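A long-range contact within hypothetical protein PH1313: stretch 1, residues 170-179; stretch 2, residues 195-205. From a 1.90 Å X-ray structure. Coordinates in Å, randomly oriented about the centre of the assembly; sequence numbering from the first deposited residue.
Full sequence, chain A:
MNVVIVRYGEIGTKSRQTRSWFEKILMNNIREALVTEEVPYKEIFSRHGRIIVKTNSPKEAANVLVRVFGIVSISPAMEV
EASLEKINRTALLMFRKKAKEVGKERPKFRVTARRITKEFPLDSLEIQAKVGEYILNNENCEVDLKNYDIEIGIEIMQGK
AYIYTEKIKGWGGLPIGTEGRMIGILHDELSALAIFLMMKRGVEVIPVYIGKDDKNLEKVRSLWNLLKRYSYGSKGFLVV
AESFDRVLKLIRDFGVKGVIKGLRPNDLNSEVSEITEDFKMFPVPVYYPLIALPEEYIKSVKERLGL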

# COMPACT_ATOMS: atom_id res chain seq x y z
N GLY A 170 13.11 3.03 25.69
CA GLY A 170 11.91 2.83 24.91
C GLY A 170 11.98 1.45 24.26
O GLY A 170 12.89 0.68 24.56
N TRP A 171 11.04 1.15 23.38
CA TRP A 171 11.04 -0.15 22.71
C TRP A 171 11.88 -0.16 21.45
O TRP A 171 12.12 -1.21 20.87
CB TRP A 171 9.62 -0.57 22.35
CG TRP A 171 8.95 -1.36 23.43
CD1 TRP A 171 8.18 -0.88 24.44
CD2 TRP A 171 9.01 -2.78 23.60
NE1 TRP A 171 7.75 -1.91 25.24
CE2 TRP A 171 8.25 -3.09 24.75
CE3 TRP A 171 9.63 -3.81 22.90
CZ2 TRP A 171 8.09 -4.40 25.21
CZ3 TRP A 171 9.48 -5.12 23.36
CH2 TRP A 171 8.72 -5.40 24.50
N GLY A 172 12.32 1.02 21.02
CA GLY A 172 13.09 1.09 19.80
C GLY A 172 12.14 0.80 18.65
O GLY A 172 10.95 1.15 18.73
N GLY A 173 12.63 0.17 17.59
CA GLY A 173 11.77 -0.13 16.46
C GLY A 173 11.54 1.09 15.59
O GLY A 173 12.37 2.01 15.57
N LEU A 174 10.42 1.12 14.87
CA LEU A 174 10.10 2.23 13.99
C LEU A 174 8.68 2.73 14.26
O LEU A 174 7.81 1.95 14.66
CB LEU A 174 10.24 1.79 12.53
CG LEU A 174 11.65 1.33 12.12
CD1 LEU A 174 11.61 0.68 10.75
CD2 LEU A 174 12.61 2.53 12.11
N PRO A 175 8.43 4.03 14.06
CA PRO A 175 7.09 4.57 14.31
C PRO A 175 6.01 3.87 13.49
O PRO A 175 6.19 3.61 12.30
CB PRO A 175 7.24 6.05 13.93
CG PRO A 175 8.71 6.32 14.13
CD PRO A 175 9.34 5.07 13.58
N ILE A 176 4.88 3.56 14.13
CA ILE A 176 3.77 2.91 13.44
C ILE A 176 3.33 3.80 12.29
O ILE A 176 3.05 4.98 12.48
CB ILE A 176 2.58 2.67 14.40
CG1 ILE A 176 2.97 1.63 15.46
CG2 ILE A 176 1.35 2.21 13.61
CD1 ILE A 176 1.86 1.27 16.41
N GLY A 177 3.28 3.23 11.09
CA GLY A 177 2.87 4.01 9.93
C GLY A 177 3.99 4.36 8.97
O GLY A 177 3.74 4.67 7.81
N THR A 178 5.24 4.32 9.44
CA THR A 178 6.37 4.64 8.58
C THR A 178 6.72 3.52 7.60
O THR A 178 7.41 3.75 6.62
CB THR A 178 7.64 4.97 9.41
OG1 THR A 178 7.96 3.85 10.25
CG2 THR A 178 7.42 6.20 10.26
N GLU A 179 6.23 2.32 7.87
CA GLU A 179 6.53 1.19 6.99
C GLU A 179 5.31 0.55 6.34
O GLU A 179 5.32 -0.65 6.05
CB GLU A 179 7.34 0.13 7.74
CG GLU A 179 8.73 0.59 8.20
CD GLU A 179 9.65 0.98 7.04
OE1 GLU A 179 9.67 0.26 6.01
OE2 GLU A 179 10.37 1.99 7.17
N ILE A 195 1.75 -9.88 15.54
CA ILE A 195 1.29 -8.53 15.23
C ILE A 195 2.10 -7.49 15.99
O ILE A 195 2.49 -6.47 15.44
CB ILE A 195 -0.21 -8.37 15.58
CG1 ILE A 195 -1.04 -9.22 14.60
CG2 ILE A 195 -0.61 -6.90 15.53
CD1 ILE A 195 -2.52 -9.27 14.90
N PHE A 196 2.37 -7.77 17.26
CA PHE A 196 3.16 -6.86 18.08
C PHE A 196 4.53 -6.63 17.44
O PHE A 196 4.99 -5.49 17.33
CB PHE A 196 3.31 -7.43 19.50
CG PHE A 196 4.16 -6.59 20.42
CD1 PHE A 196 5.55 -6.65 20.36
CD2 PHE A 196 3.56 -5.72 21.33
CE1 PHE A 196 6.34 -5.87 21.20
CE2 PHE A 196 4.34 -4.93 22.18
CZ PHE A 196 5.74 -5.00 22.11
N LEU A 197 5.18 -7.71 17.01
CA LEU A 197 6.50 -7.62 16.39
C LEU A 197 6.50 -6.79 15.10
O LEU A 197 7.47 -6.08 14.82
CB LEU A 197 7.04 -9.02 16.10
CG LEU A 197 7.32 -9.88 17.34
CD1 LEU A 197 7.61 -11.32 16.92
CD2 LEU A 197 8.49 -9.30 18.12
N MET A 198 5.43 -6.88 14.32
CA MET A 198 5.35 -6.12 13.08
C MET A 198 5.06 -4.64 13.32
O MET A 198 5.57 -3.77 12.61
CB MET A 198 4.29 -6.72 12.16
CG MET A 198 4.64 -8.11 11.65
SD MET A 198 6.22 -8.14 10.78
CE MET A 198 5.78 -7.28 9.27
N MET A 199 4.25 -4.34 14.33
CA MET A 199 3.97 -2.94 14.65
C MET A 199 5.29 -2.28 15.06
O MET A 199 5.57 -1.13 14.70
CB MET A 199 2.95 -2.83 15.78
CG MET A 199 1.53 -3.22 15.37
SD MET A 199 0.31 -2.82 16.63
CE MET A 199 0.37 -4.29 17.62
N LYS A 200 6.10 -3.03 15.80
CA LYS A 200 7.40 -2.55 16.27
C LYS A 200 8.31 -2.21 15.09
O LYS A 200 9.21 -1.38 15.20
CB LYS A 200 8.06 -3.62 17.15
CG LYS A 200 9.44 -3.24 17.71
CD LYS A 200 9.97 -4.35 18.62
CE LYS A 200 11.38 -4.06 19.13
NZ LYS A 200 12.38 -4.01 18.03
N ARG A 201 8.07 -2.85 13.95
CA ARG A 201 8.86 -2.59 12.74
C ARG A 201 8.22 -1.45 11.94
O ARG A 201 8.48 -1.29 10.74
CB ARG A 201 8.96 -3.87 11.90
CG ARG A 201 9.72 -5.00 12.60
CD ARG A 201 9.63 -6.31 11.82
NE ARG A 201 10.29 -6.23 10.51
CZ ARG A 201 11.60 -6.34 10.33
NH1 ARG A 201 12.41 -6.53 11.36
NH2 ARG A 201 12.11 -6.27 9.10
N GLY A 202 7.37 -0.67 12.60
CA GLY A 202 6.72 0.46 11.96
C GLY A 202 5.51 0.19 11.08
O GLY A 202 5.07 1.06 10.34
N VAL A 203 4.97 -1.02 11.17
CA VAL A 203 3.81 -1.37 10.35
C VAL A 203 2.48 -1.08 11.04
O VAL A 203 2.25 -1.48 12.18
CB VAL A 203 3.83 -2.86 9.96
CG1 VAL A 203 2.59 -3.20 9.14
CG2 VAL A 203 5.10 -3.18 9.18
N GLU A 204 1.61 -0.36 10.34
CA GLU A 204 0.28 -0.07 10.88
C GLU A 204 -0.50 -1.35 10.62
O GLU A 204 -0.64 -1.77 9.47
CB GLU A 204 -0.37 1.10 10.14
CG GLU A 204 -1.86 1.19 10.37
CD GLU A 204 -2.48 2.42 9.74
OE1 GLU A 204 -2.17 2.72 8.57
OE2 GLU A 204 -3.30 3.07 10.42
N VAL A 205 -1.02 -1.96 11.67
CA VAL A 205 -1.75 -3.21 11.50
C VAL A 205 -3.25 -3.14 11.79
O VAL A 205 -3.67 -2.60 12.82
CB VAL A 205 -1.14 -4.32 12.39
CG1 VAL A 205 -1.92 -5.62 12.21
CG2 VAL A 205 0.32 -4.53 12.02
O HOH W 1 14.19 -2.87 20.65

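Residues 170-179 form neither helix nor strand; they run past the end of a helix that enters stretch 2 from earlier in the chain, and past the loop after it. Three backbone hydrogen bonds fix the pairing. Leu174 N donates to Lys200 O (2.8 Å, N-H...O angle 158°). Farther along, Gly202 O accepts from both Gly177 N (2.9 Å, 141°) and Glu179 N (3.0 Å, 151°), so one carbonyl gathers two amides from the type II turn Pro175-Thr178 and the residue after it. The turn is braced internally: Pro175 O accepts from Thr178 N at 3.1 Å and from Thr178 OG1 at 2.7 Å.

Close approach here depends on glycine. An ideal CB on Gly202 would lie 2.8 Å from Thr178 OG1 and 2.9 Å from Leu174 CB, both clashes; one on Gly173 would lie 2.2 Å from Lys200 O. Gly202 CA instead makes a C-H...O contact with Leu174 O at 3.3 Å.

Among side chains, the edge of Phe196 meets one face of Trp171, with ring centroids 5.1 Å apart, planes at 72° and Phe196 CZ 3.8 Å from Trp171 CH2. Lys200 extends alongside, its CE 3.4 Å from Trp171 O; water 1 donates to that oxygen and weakly accepts from Lys200 NZ. Ile176 adds apolar packing, its CD1 4.3 Å from Met199 CB.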